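Local coordinates for uncharacterized protein (Vanderwaltozyma polyspora, PDB 5THE) that binds RNA through this C-terminal lobe of a budding yeast Argonaute, a protein that probably uses a guide strand to choose RNA targets for cleavage, at residues P381-N392 with V450-N461; F295-M303 with N541-I549. All coordinates share one frame; numbering follows the deposited sequence.

Interaction 1: P381-N392 with V450-N461. With nucleotides of chain B.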
loop_
_atom_site.group_PDB
_atom_site.type_symbol
_atom_site.label_atom_id
_atom_site.label_comp_id
_atom_site.label_asym_id
_atom_site.label_seq_id
_atom_site.Cartn_x
_atom_site.Cartn_y
_atom_site.Cartn_z
ATOM N N PRO A 381 -8.557 -4.462 -23.108
ATOM C CA PRO A 381 -8.060 -3.121 -22.739
ATOM C C PRO A 381 -6.547 -3.040 -22.858
ATOM O O PRO A 381 -5.835 -3.994 -22.512
ATOM C CB PRO A 381 -8.514 -2.965 -21.276
ATOM C CG PRO A 381 -8.583 -4.389 -20.751
ATOM C CD PRO A 381 -8.982 -5.253 -21.933
ATOM N N PRO A 382 -6.010 -1.910 -23.320
ATOM C CA PRO A 382 -4.545 -1.773 -23.411
ATOM C C PRO A 382 -3.879 -1.717 -22.039
ATOM O O PRO A 382 -4.374 -1.084 -21.102
ATOM C CB PRO A 382 -4.359 -0.455 -24.173
ATOM C CG PRO A 382 -5.650 0.327 -23.930
ATOM C CD PRO A 382 -6.723 -0.718 -23.814
ATOM N N VAL A 383 -2.724 -2.358 -21.939
ATOM C CA VAL A 383 -2.011 -2.512 -20.680
ATOM C C VAL A 383 -0.688 -1.752 -20.743
ATOM O O VAL A 383 0.007 -1.766 -21.765
ATOM C CB VAL A 383 -1.778 -4.004 -20.380
ATOM C CG1 VAL A 383 -0.965 -4.182 -19.107
ATOM C CG2 VAL A 383 -3.126 -4.742 -20.288
ATOM N N THR A 384 -0.340 -1.085 -19.649
ATOM C CA THR A 384 1.016 -0.591 -19.444
ATOM C C THR A 384 1.573 -1.326 -18.236
ATOM O O THR A 384 0.898 -1.418 -17.205
ATOM C CB THR A 384 1.053 0.926 -19.211
ATOM O OG1 THR A 384 0.572 1.618 -20.372
ATOM C CG2 THR A 384 2.502 1.380 -18.917
ATOM N N CYS A 385 2.786 -1.851 -18.353
ATOM C CA CYS A 385 3.451 -2.500 -17.228
ATOM C C CYS A 385 4.678 -1.699 -16.787
ATOM O O CYS A 385 5.532 -1.339 -17.608
ATOM C CB CYS A 385 3.849 -3.936 -17.583
ATOM S SG CYS A 385 4.868 -4.714 -16.317
ATOM N N ILE A 386 4.774 -1.437 -15.485
ATOM C CA ILE A 386 5.934 -0.763 -14.920
ATOM C C ILE A 386 6.492 -1.600 -13.783
ATOM O O ILE A 386 5.770 -1.948 -12.842
ATOM C CB ILE A 386 5.603 0.654 -14.418
ATOM C CG1 ILE A 386 5.105 1.512 -15.582
ATOM C CG2 ILE A 386 6.851 1.276 -13.759
ATOM C CD1 ILE A 386 4.772 2.940 -15.183
ATOM N N ALA A 387 7.778 -1.913 -13.859
ATOM C CA ALA A 387 8.445 -2.646 -12.800
ATOM C C ALA A 387 9.218 -1.673 -11.922
ATOM O O ALA A 387 9.810 -0.708 -12.413
ATOM C CB ALA A 387 9.378 -3.714 -13.381
ATOM N N THR A 388 9.209 -1.935 -10.623
ATOM C CA THR A 388 9.913 -1.123 -9.644
ATOM C C THR A 388 10.955 -1.960 -8.921
ATOM O O THR A 388 10.694 -3.108 -8.536
ATOM C CB THR A 388 8.936 -0.520 -8.621
ATOM O OG1 THR A 388 8.185 -1.571 -7.997
ATOM C CG2 THR A 388 7.965 0.445 -9.322
ATOM N N VAL A 389 12.143 -1.385 -8.747
ATOM C CA VAL A 389 13.186 -1.959 -7.900
ATOM C C VAL A 389 13.554 -0.874 -6.898
ATOM O O VAL A 389 14.159 0.142 -7.270
ATOM C CB VAL A 389 14.414 -2.413 -8.706
ATOM C CG1 VAL A 389 15.534 -2.877 -7.780
ATOM C CG2 VAL A 389 14.033 -3.517 -9.696
ATOM N N LYS A 390 13.171 -1.058 -5.634
ATOM C CA LYS A 390 13.371 0.037 -4.693
ATOM C C LYS A 390 14.622 -0.111 -3.838
ATOM O O LYS A 390 15.066 0.882 -3.254
ATOM C CB LYS A 390 12.137 0.230 -3.799
ATOM C CG LYS A 390 11.625 -0.994 -3.107
ATOM C CD LYS A 390 10.428 -0.640 -2.223
ATOM C CE LYS A 390 9.293 -1.603 -2.458
ATOM N NZ LYS A 390 9.772 -3.006 -2.532
ATOM N N ARG A 391 15.220 -1.297 -3.767
ATOM C CA ARG A 391 16.515 -1.476 -3.117
ATOM C C ARG A 391 17.569 -1.570 -4.211
ATOM O O ARG A 391 17.600 -2.536 -4.977
ATOM C CB ARG A 391 16.539 -2.709 -2.217
ATOM C CG ARG A 391 15.822 -2.526 -0.891
ATOM C CD ARG A 391 16.035 -3.744 0.013
ATOM N NE ARG A 391 17.433 -3.902 0.421
ATOM C CZ ARG A 391 17.951 -3.417 1.549
ATOM N NH1 ARG A 391 17.187 -2.739 2.399
ATOM N NH2 ARG A 391 19.233 -3.616 1.831
ATOM N N ASN A 392 18.415 -0.555 -4.303
ATOM C CA ASN A 392 19.504 -0.586 -5.263
ATOM C C ASN A 392 20.656 0.204 -4.667
ATOM O O ASN A 392 20.525 0.813 -3.603
ATOM C CB ASN A 392 19.055 -0.045 -6.624
ATOM C CG ASN A 392 18.346 1.280 -6.511
ATOM O OD1 ASN A 392 18.962 2.289 -6.171
ATOM N ND2 ASN A 392 17.039 1.287 -6.787
ATOM N N VAL A 450 17.054 6.538 -0.794
ATOM C CA VAL A 450 17.288 5.565 -1.854
ATOM C C VAL A 450 16.249 5.819 -2.938
ATOM O O VAL A 450 15.049 5.694 -2.671
ATOM C CB VAL A 450 17.185 4.120 -1.342
ATOM C CG1 VAL A 450 17.474 3.131 -2.495
ATOM C CG2 VAL A 450 18.106 3.901 -0.142
ATOM N N PRO A 451 16.650 6.147 -4.158
ATOM C CA PRO A 451 15.668 6.363 -5.221
ATOM C C PRO A 451 15.026 5.050 -5.651
ATOM O O PRO A 451 15.566 3.963 -5.450
ATOM C CB PRO A 451 16.501 6.978 -6.348
ATOM C CG PRO A 451 17.907 6.412 -6.129
ATOM C CD PRO A 451 18.044 6.223 -4.640
ATOM N N CYS A 452 13.831 5.156 -6.228
ATOM C CA CYS A 452 13.196 3.993 -6.827
ATOM C C CYS A 452 13.615 3.902 -8.287
ATOM O O CYS A 452 13.666 4.916 -8.996
ATOM C CB CYS A 452 11.674 4.062 -6.726
ATOM S SG CYS A 452 10.861 2.556 -7.347
ATOM N N HIS A 453 13.962 2.692 -8.715
ATOM C CA HIS A 453 14.315 2.420 -10.107
ATOM C C HIS A 453 13.104 1.808 -10.812
ATOM O O HIS A 453 12.622 0.741 -10.415
ATOM C CB HIS A 453 15.533 1.490 -10.185
ATOM C CG HIS A 453 16.233 1.532 -11.511
ATOM N ND1 HIS A 453 17.416 0.870 -11.755
ATOM C CD2 HIS A 453 15.907 2.160 -12.668
ATOM C CE1 HIS A 453 17.792 1.090 -13.005
ATOM N NE2 HIS A 453 16.892 1.866 -13.581
ATOM N N TYR A 454 12.603 2.498 -11.835
ATOM C CA TYR A 454 11.413 2.103 -12.564
ATOM C C TYR A 454 11.791 1.637 -13.959
ATOM O O TYR A 454 12.676 2.217 -14.597
ATOM C CB TYR A 454 10.429 3.260 -12.726
ATOM C CG TYR A 454 9.866 3.871 -11.478
ATOM C CD1 TYR A 454 10.553 4.874 -10.796
ATOM C CD2 TYR A 454 8.611 3.494 -11.011
ATOM C CE1 TYR A 454 10.010 5.460 -9.662
ATOM C CE2 TYR A 454 8.064 4.068 -9.880
ATOM C CZ TYR A 454 8.758 5.058 -9.212
ATOM O OH TYR A 454 8.202 5.641 -8.080
ATOM N N TRP A 455 11.075 0.637 -14.452
ATOM C CA TRP A 455 11.167 0.246 -15.850
ATOM C C TRP A 455 9.766 0.144 -16.428
ATOM O O TRP A 455 8.918 -0.552 -15.873
ATOM C CB TRP A 455 11.890 -1.092 -16.004
ATOM C CG TRP A 455 13.236 -1.160 -15.325
ATOM C CD1 TRP A 455 13.491 -1.158 -13.967
ATOM C CD2 TRP A 455 14.499 -1.287 -15.965
ATOM N NE1 TRP A 455 14.844 -1.262 -13.735
ATOM C CE2 TRP A 455 15.486 -1.348 -14.946
ATOM C CE3 TRP A 455 14.900 -1.359 -17.301
ATOM C CZ2 TRP A 455 16.843 -1.467 -15.228
ATOM C CZ3 TRP A 455 16.257 -1.479 -17.579
ATOM C CH2 TRP A 455 17.212 -1.532 -16.546
ATOM N N CYS A 456 9.520 0.826 -17.541
ATOM C CA CYS A 456 8.351 0.494 -18.340
ATOM C C CYS A 456 8.709 -0.730 -19.180
ATOM O O CYS A 456 9.537 -0.642 -20.093
ATOM C CB CYS A 456 7.923 1.661 -19.220
ATOM S SG CYS A 456 6.456 1.229 -20.224
ATOM N N LEU A 457 8.107 -1.874 -18.857
ATOM C CA LEU A 457 8.387 -3.124 -19.552
ATOM C C LEU A 457 7.438 -3.372 -20.716
ATOM O O LEU A 457 7.761 -4.160 -21.615
ATOM C CB LEU A 457 8.285 -4.299 -18.575
ATOM C CG LEU A 457 9.176 -4.297 -17.322
ATOM C CD1 LEU A 457 9.005 -5.598 -16.535
ATOM C CD2 LEU A 457 10.623 -4.104 -17.705
ATOM N N TYR A 458 6.276 -2.723 -20.722
ATOM C CA TYR A 458 5.272 -2.981 -21.744
ATOM C C TYR A 458 4.301 -1.819 -21.745
ATOM O O TYR A 458 3.916 -1.337 -20.685
ATOM C CB TYR A 458 4.510 -4.280 -21.485
ATOM C CG TYR A 458 3.863 -4.858 -22.723
ATOM C CD1 TYR A 458 4.647 -5.358 -23.754
ATOM C CD2 TYR A 458 2.468 -4.932 -22.860
ATOM C CE1 TYR A 458 4.073 -5.915 -24.896
ATOM C CE2 TYR A 458 1.879 -5.494 -24.009
ATOM C CZ TYR A 458 2.700 -5.981 -25.021
ATOM O OH TYR A 458 2.183 -6.544 -26.170
ATOM N N ASP A 459 3.900 -1.369 -22.924
ATOM C CA ASP A 459 3.046 -0.193 -22.962
ATOM C C ASP A 459 2.231 -0.230 -24.251
ATOM O O ASP A 459 2.773 -0.003 -25.335
ATOM C CB ASP A 459 3.877 1.087 -22.850
ATOM C CG ASP A 459 3.067 2.310 -23.039
ATOM O OD1 ASP A 459 3.525 3.228 -23.739
ATOM O OD2 ASP A 459 1.959 2.346 -22.488
ATOM N N GLU A 460 0.930 -0.471 -24.121
ATOM C CA GLU A 460 0.009 -0.303 -25.235
ATOM C C GLU A 460 -0.733 1.020 -25.153
ATOM O O GLU A 460 -1.751 1.200 -25.825
ATOM C CB GLU A 460 -0.981 -1.468 -25.303
ATOM C CG GLU A 460 -0.390 -2.773 -24.839
ATOM C CD GLU A 460 -1.396 -3.906 -24.883
ATOM O OE1 GLU A 460 -1.550 -4.525 -25.954
ATOM O OE2 GLU A 460 -2.068 -4.145 -23.866
ATOM N N ASN A 461 -0.249 1.955 -24.340
ATOM C CA ASN A 461 -0.997 3.178 -24.096
ATOM C C ASN A 461 -0.275 4.423 -24.585
ATOM O O ASN A 461 -0.668 5.526 -24.208
ATOM C CB ASN A 461 -1.336 3.308 -22.609
ATOM C CG ASN A 461 -2.460 2.375 -22.195
ATOM O OD1 ASN A 461 -3.559 2.456 -22.733
ATOM N ND2 ASN A 461 -2.187 1.483 -21.249
ATOM P P A B 6 14.562 5.579 2.468
ATOM O OP1 A B 6 15.206 6.163 1.246
ATOM O OP2 A B 6 13.674 4.400 2.398
ATOM O "O5'" A B 6 15.668 5.180 3.530
ATOM C "C5'" A B 6 16.783 6.013 3.747
ATOM C "C4'" A B 6 17.502 5.588 4.988
ATOM O "O4'" A B 6 16.600 5.694 6.117
ATOM C "C3'" A B 6 17.968 4.139 5.020
ATOM O "O3'" A B 6 19.197 3.947 4.338
ATOM C "C2'" A B 6 18.065 3.874 6.509
ATOM O "O2'" A B 6 19.249 4.485 7.006
ATOM C "C1'" A B 6 16.850 4.657 7.029
ATOM N N9 A B 6 15.629 3.837 7.078
ATOM C C8 A B 6 14.752 3.602 6.046
ATOM N N7 A B 6 13.735 2.839 6.360
ATOM C C5 A B 6 13.966 2.554 7.695
ATOM C C6 A B 6 13.239 1.782 8.605
ATOM N N6 A B 6 12.107 1.152 8.272
ATOM N N1 A B 6 13.729 1.695 9.866
ATOM C C2 A B 6 14.871 2.345 10.167
ATOM N N3 A B 6 15.647 3.109 9.392
ATOM C C4 A B 6 15.124 3.163 8.158
#

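Interaction 2: F295-M303 with N541-I549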
loop_
_atom_site.group_PDB
_atom_site.type_symbol
_atom_site.label_atom_id
_atom_site.label_comp_id
_atom_site.label_asym_id
_atom_site.label_seq_id
_atom_site.Cartn_x
_atom_site.Cartn_y
_atom_site.Cartn_z
ATOM N N PHE A 295 -8.570 6.748 -6.351
ATOM C CA PHE A 295 -7.374 5.924 -6.124
ATOM C C PHE A 295 -7.001 5.852 -4.648
ATOM O O PHE A 295 -5.835 5.709 -4.270
ATOM C CB PHE A 295 -6.209 6.416 -6.974
ATOM C CG PHE A 295 -6.558 6.487 -8.421
ATOM C CD1 PHE A 295 -6.513 5.340 -9.210
ATOM C CD2 PHE A 295 -7.008 7.680 -8.975
ATOM C CE1 PHE A 295 -6.864 5.395 -10.547
ATOM C CE2 PHE A 295 -7.388 7.754 -10.324
ATOM C CZ PHE A 295 -7.317 6.623 -11.115
ATOM N N THR A 296 -8.018 5.905 -3.825
ATOM C CA THR A 296 -7.911 5.924 -2.381
ATOM C C THR A 296 -8.018 4.534 -1.775
ATOM O O THR A 296 -7.572 4.309 -0.638
ATOM C CB THR A 296 -9.026 6.851 -1.887
ATOM O OG1 THR A 296 -8.503 8.187 -1.736
ATOM C CG2 THR A 296 -9.638 6.346 -0.656
ATOM N N GLN A 297 -8.584 3.593 -2.523
ATOM C CA GLN A 297 -8.878 2.248 -2.045
ATOM C C GLN A 297 -8.289 1.239 -3.018
ATOM O O GLN A 297 -8.567 1.301 -4.224
ATOM C CB GLN A 297 -10.380 2.056 -1.918
ATOM C CG GLN A 297 -10.979 2.774 -0.723
ATOM C CD GLN A 297 -10.732 2.004 0.567
ATOM O OE1 GLN A 297 -10.531 0.782 0.536
ATOM N NE2 GLN A 297 -10.741 2.710 1.705
ATOM N N PHE A 298 -7.474 0.323 -2.498
ATOM C CA PHE A 298 -6.821 -0.716 -3.295
ATOM C C PHE A 298 -7.045 -2.088 -2.662
ATOM O O PHE A 298 -6.114 -2.685 -2.110
ATOM C CB PHE A 298 -5.320 -0.457 -3.431
ATOM C CG PHE A 298 -4.965 0.547 -4.486
ATOM C CD1 PHE A 298 -5.102 1.910 -4.242
ATOM C CD2 PHE A 298 -4.474 0.134 -5.722
ATOM C CE1 PHE A 298 -4.772 2.838 -5.207
ATOM C CE2 PHE A 298 -4.134 1.075 -6.701
ATOM C CZ PHE A 298 -4.293 2.420 -6.446
ATOM N N PRO A 299 -8.260 -2.626 -2.733
ATOM C CA PRO A 299 -8.450 -4.019 -2.311
ATOM C C PRO A 299 -7.672 -4.928 -3.243
ATOM O O PRO A 299 -7.320 -4.555 -4.364
ATOM C CB PRO A 299 -9.960 -4.255 -2.419
ATOM C CG PRO A 299 -10.467 -3.200 -3.360
ATOM C CD PRO A 299 -9.485 -2.024 -3.293
ATOM N N GLY A 300 -7.378 -6.132 -2.754
ATOM C CA GLY A 300 -6.521 -7.036 -3.492
ATOM C C GLY A 300 -6.789 -8.481 -3.151
ATOM O O GLY A 300 -7.590 -8.810 -2.276
ATOM N N ASP A 301 -6.111 -9.345 -3.886
ATOM C CA ASP A 301 -6.124 -10.768 -3.625
ATOM C C ASP A 301 -4.689 -11.259 -3.536
ATOM O O ASP A 301 -3.770 -10.630 -4.056
ATOM C CB ASP A 301 -6.886 -11.526 -4.712
ATOM C CG ASP A 301 -8.377 -11.365 -4.577
ATOM O OD1 ASP A 301 -8.910 -11.693 -3.495
ATOM O OD2 ASP A 301 -9.011 -10.892 -5.544
ATOM N N TYR A 302 -4.504 -12.389 -2.857
ATOM C CA TYR A 302 -3.214 -13.062 -2.820
ATOM C C TYR A 302 -3.410 -14.521 -3.225
ATOM O O TYR A 302 -4.521 -15.050 -3.188
ATOM C CB TYR A 302 -2.563 -12.990 -1.426
ATOM C CG TYR A 302 -3.465 -13.549 -0.366
ATOM C CD1 TYR A 302 -3.606 -14.933 -0.196
ATOM C CD2 TYR A 302 -4.201 -12.707 0.451
ATOM C CE1 TYR A 302 -4.468 -15.449 0.758
ATOM C CE2 TYR A 302 -5.057 -13.213 1.404
ATOM C CZ TYR A 302 -5.191 -14.574 1.557
ATOM O OH TYR A 302 -6.055 -15.045 2.520
ATOM N N MET A 303 -2.313 -15.176 -3.589
ATOM C CA MET A 303 -2.353 -16.609 -3.834
ATOM C C MET A 303 -0.975 -17.192 -3.563
ATOM O O MET A 303 0.041 -16.490 -3.595
ATOM C CB MET A 303 -2.791 -16.934 -5.265
ATOM C CG MET A 303 -1.840 -16.390 -6.306
ATOM S SD MET A 303 -2.470 -16.733 -7.952
ATOM C CE MET A 303 -1.220 -15.973 -8.936
ATOM N N ASN A 541 -16.093 -11.353 3.598
ATOM C CA ASN A 541 -16.407 -10.050 4.193
ATOM C C ASN A 541 -15.367 -8.998 3.828
ATOM O O ASN A 541 -15.698 -7.822 3.650
ATOM C CB ASN A 541 -16.470 -10.147 5.726
ATOM C CG ASN A 541 -17.742 -10.795 6.240
ATOM O OD1 ASN A 541 -18.769 -10.812 5.565
ATOM N ND2 ASN A 541 -17.680 -11.318 7.464
ATOM N N ILE A 542 -14.097 -9.392 3.751
ATOM C CA ILE A 542 -13.034 -8.410 3.662
ATOM C C ILE A 542 -12.264 -8.502 2.353
ATOM O O ILE A 542 -11.279 -7.792 2.179
ATOM C CB ILE A 542 -12.076 -8.508 4.866
ATOM C CG1 ILE A 542 -11.527 -9.920 5.004
ATOM C CG2 ILE A 542 -12.771 -8.060 6.155
ATOM C CD1 ILE A 542 -10.207 -9.930 5.747
ATOM N N LYS A 543 -12.704 -9.342 1.416
ATOM C CA LYS A 543 -11.986 -9.444 0.149
ATOM C C LYS A 543 -11.955 -8.113 -0.592
ATOM O O LYS A 543 -11.015 -7.844 -1.348
ATOM C CB LYS A 543 -12.601 -10.548 -0.717
ATOM C CG LYS A 543 -11.610 -11.670 -1.028
ATOM C CD LYS A 543 -12.299 -12.982 -1.383
ATOM C CE LYS A 543 -11.282 -14.099 -1.619
ATOM N NZ LYS A 543 -10.473 -13.893 -2.871
ATOM N N SER A 544 -12.943 -7.248 -0.367
ATOM C CA SER A 544 -12.957 -5.922 -0.964
ATOM C C SER A 544 -12.480 -4.848 0.004
ATOM O O SER A 544 -12.707 -3.662 -0.236
ATOM C CB SER A 544 -14.359 -5.584 -1.477
ATOM O OG SER A 544 -14.783 -6.550 -2.417
ATOM N N VAL A 545 -11.829 -5.237 1.087
ATOM C CA VAL A 545 -11.379 -4.310 2.113
ATOM C C VAL A 545 -9.861 -4.314 2.132
ATOM O O VAL A 545 -9.231 -5.346 1.872
ATOM C CB VAL A 545 -11.957 -4.709 3.489
ATOM C CG1 VAL A 545 -11.395 -3.824 4.602
ATOM C CG2 VAL A 545 -13.492 -4.657 3.447
ATOM N N MET A 546 -9.271 -3.149 2.426
ATOM C CA MET A 546 -7.827 -3.035 2.647
ATOM C C MET A 546 -7.467 -3.476 4.068
ATOM O O MET A 546 -6.937 -2.710 4.874
ATOM C CB MET A 546 -7.350 -1.610 2.389
ATOM C CG MET A 546 -7.473 -1.133 0.950
ATOM S SD MET A 546 -7.124 0.639 0.791
ATOM C CE MET A 546 -5.371 0.685 1.215
ATOM N N TYR A 547 -7.765 -4.750 4.370
ATOM C CA TYR A 547 -7.472 -5.280 5.695
ATOM C C TYR A 547 -5.982 -5.320 5.972
ATOM O O TYR A 547 -5.580 -5.417 7.134
ATOM C CB TYR A 547 -8.064 -6.684 5.859
ATOM C CG TYR A 547 -7.598 -7.667 4.812
ATOM C CD1 TYR A 547 -8.288 -7.804 3.610
ATOM C CD2 TYR A 547 -6.475 -8.467 5.029
ATOM C CE1 TYR A 547 -7.869 -8.699 2.644
ATOM C CE2 TYR A 547 -6.045 -9.376 4.061
ATOM C CZ TYR A 547 -6.744 -9.481 2.874
ATOM O OH TYR A 547 -6.340 -10.378 1.909
ATOM N N TYR A 548 -5.159 -5.258 4.931
ATOM C CA TYR A 548 -3.721 -5.381 5.074
ATOM C C TYR A 548 -3.054 -4.075 5.490
ATOM O O TYR A 548 -1.863 -4.095 5.824
ATOM C CB TYR A 548 -3.127 -5.879 3.749
ATOM C CG TYR A 548 -3.425 -4.944 2.594
ATOM C CD1 TYR A 548 -2.628 -3.833 2.362
ATOM C CD2 TYR A 548 -4.519 -5.156 1.764
ATOM C CE1 TYR A 548 -2.900 -2.963 1.341
ATOM C CE2 TYR A 548 -4.803 -4.290 0.721
ATOM C CZ TYR A 548 -3.984 -3.194 0.516
ATOM O OH TYR A 548 -4.242 -2.318 -0.509
ATOM N N ILE A 549 -3.785 -2.951 5.475
ATOM C CA ILE A 549 -3.185 -1.633 5.706
ATOM C C ILE A 549 -2.929 -1.362 7.182
ATOM O O ILE A 549 -2.080 -0.531 7.521
ATOM C CB ILE A 549 -4.064 -0.495 5.111
ATOM C CG1 ILE A 549 -3.242 0.783 4.898
ATOM C CG2 ILE A 549 -5.210 -0.161 6.046
ATOM C CD1 ILE A 549 -2.037 0.594 4.025
ATOM O OXT ILE A 549 -3.559 -1.947 8.067
HETATM O O HOH W 1 -10.880 -0.877 2.600
HETATM O O HOH W 2 -12.004 -1.181 -0.799
HETATM O O HOH W 3 -7.836 -10.657 -0.226
HETATM O O HOH W 4 -8.605 -6.628 -0.265
HETATM O O HOH W 5 -10.470 -8.998 -3.884
#

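Interaction 1: P381-N392 with V450-N461
Opposite Cys385, strand 452-459 fits in two residues, Leu457 and Tyr458, where a regular ladder would have one: a classic beta bulge in its antiparallel pairing with strand 383-389 of the Piwi domain. Cys385 O takes Leu457 N at 2.9 Å and a weaker bond from Tyr458 N, while Cys385 N reaches Tyr458 O at 2.6 Å. From Ile386 to Val389 the ladder is regular, with Ala387–Trp455 and Val389–His453 as hydrogen-bonded pairs. On the face carrying Ile386 and Thr388, both CG2 methyls come up to the CD2 side of the Tyr454 ring, that of Ile386 at the ring edge. In Thr388 a chi1 of 56° leaves CG2 beside the backbone N, against Tyr454 CD2, while OG1 bonds Asp344 OD2. On the other face the Trp455 ring lies with NE1 over the centre of the His453 imidazole.

Near the Pro382 end, Thr384 OG1 donates to Asp459 OD2 at 2.6 Å and accepts Asn461 ND2 at 2.9 Å, in the plane of that amide. Asn461 N meets the same OD2 from above the carboxylate plane, closing an Asx turn. A valine in place of Thr384 would probably leave Asp459 OD2 with one bond fewer and the Asn461 amide without its in-plane acceptor. Glu460 OE2 takes Val383 N at 2.7 Å, and Lys363 is its second partner.

At the opposite end Val450 N donates to OP1 of A6 of chain B at 2.8 Å, and Arg391 forms a salt bridge with another RNA phosphate. Bonds from a main-chain N-H and a guanidinium group to phosphates are consistent with binding that does not read the bases.

Interaction 2: F295-M303 with N541-I549
Lys543 reaches Asp301 from a type I turn, Ile542 to Val545, in the C-terminal tail that packs along the start of strand 300-305 in the RNase H-like Piwi domain. Its NZ lies 2.8 Å from Asp301 OD1 in a salt bridge and approaches from above the carboxylate plane; Arg323 pairs with the other oxygen, OD2. The backbone of Ser544 lies against the Pro299 ring, with Pro299 CB 3.5 Å from Ser544 C. Gly300 N donates to a water that lies within hydrogen-bonding distance of Val545 O and Lys543 O. Met546, centre of an inverse gamma turn, sends SD to Phe298 N in a weak but nearly straight N-H...S bond (3.3 Å, 172°), and a water joins its N to OE1 of Gln297, whose NE2 is held by Gly244 O. With the chain extended at chi2 (171°), the sulfur is carried out to lie 3.4 Å from Gln297 OE1 as well. Tyr547 brings OH to the edge of the Tyr302 ring, 3.2 Å from CE2, the two side chains crossing at about a right angle. A water links this OH to Gly300 O, while Tyr302 OH bonds Pro536 O. Last comes Tyr548, whose OH donates to Phe298 O, in the plane of the tyrosine ring, over a very short 2.5 Å.

In the fold
Interaction 1 is nested along the chain inside the long loop that interaction 2 closes, since 295-303 comes before both strands and 541-549 ends the chain. Their centres lie 22 Å apart and their nearest atoms about 12 Å, so they do not touch. The same RNase H-like sheet joins them: 452-459 pairs with 383-389, then come 339-344, 264-274, 282-289 and finally 300-305. Helix 490-515 packs on interaction 2 and also sends Asp496 toward Lys390 of interaction 1 in a long, weak ion pair. Both come close to the RNA, interaction 1 by direct bonds to phosphates, interaction 2 with its nearest atom about 4 Å away. The tail's end carboxylate meets Lys237 and Arg481.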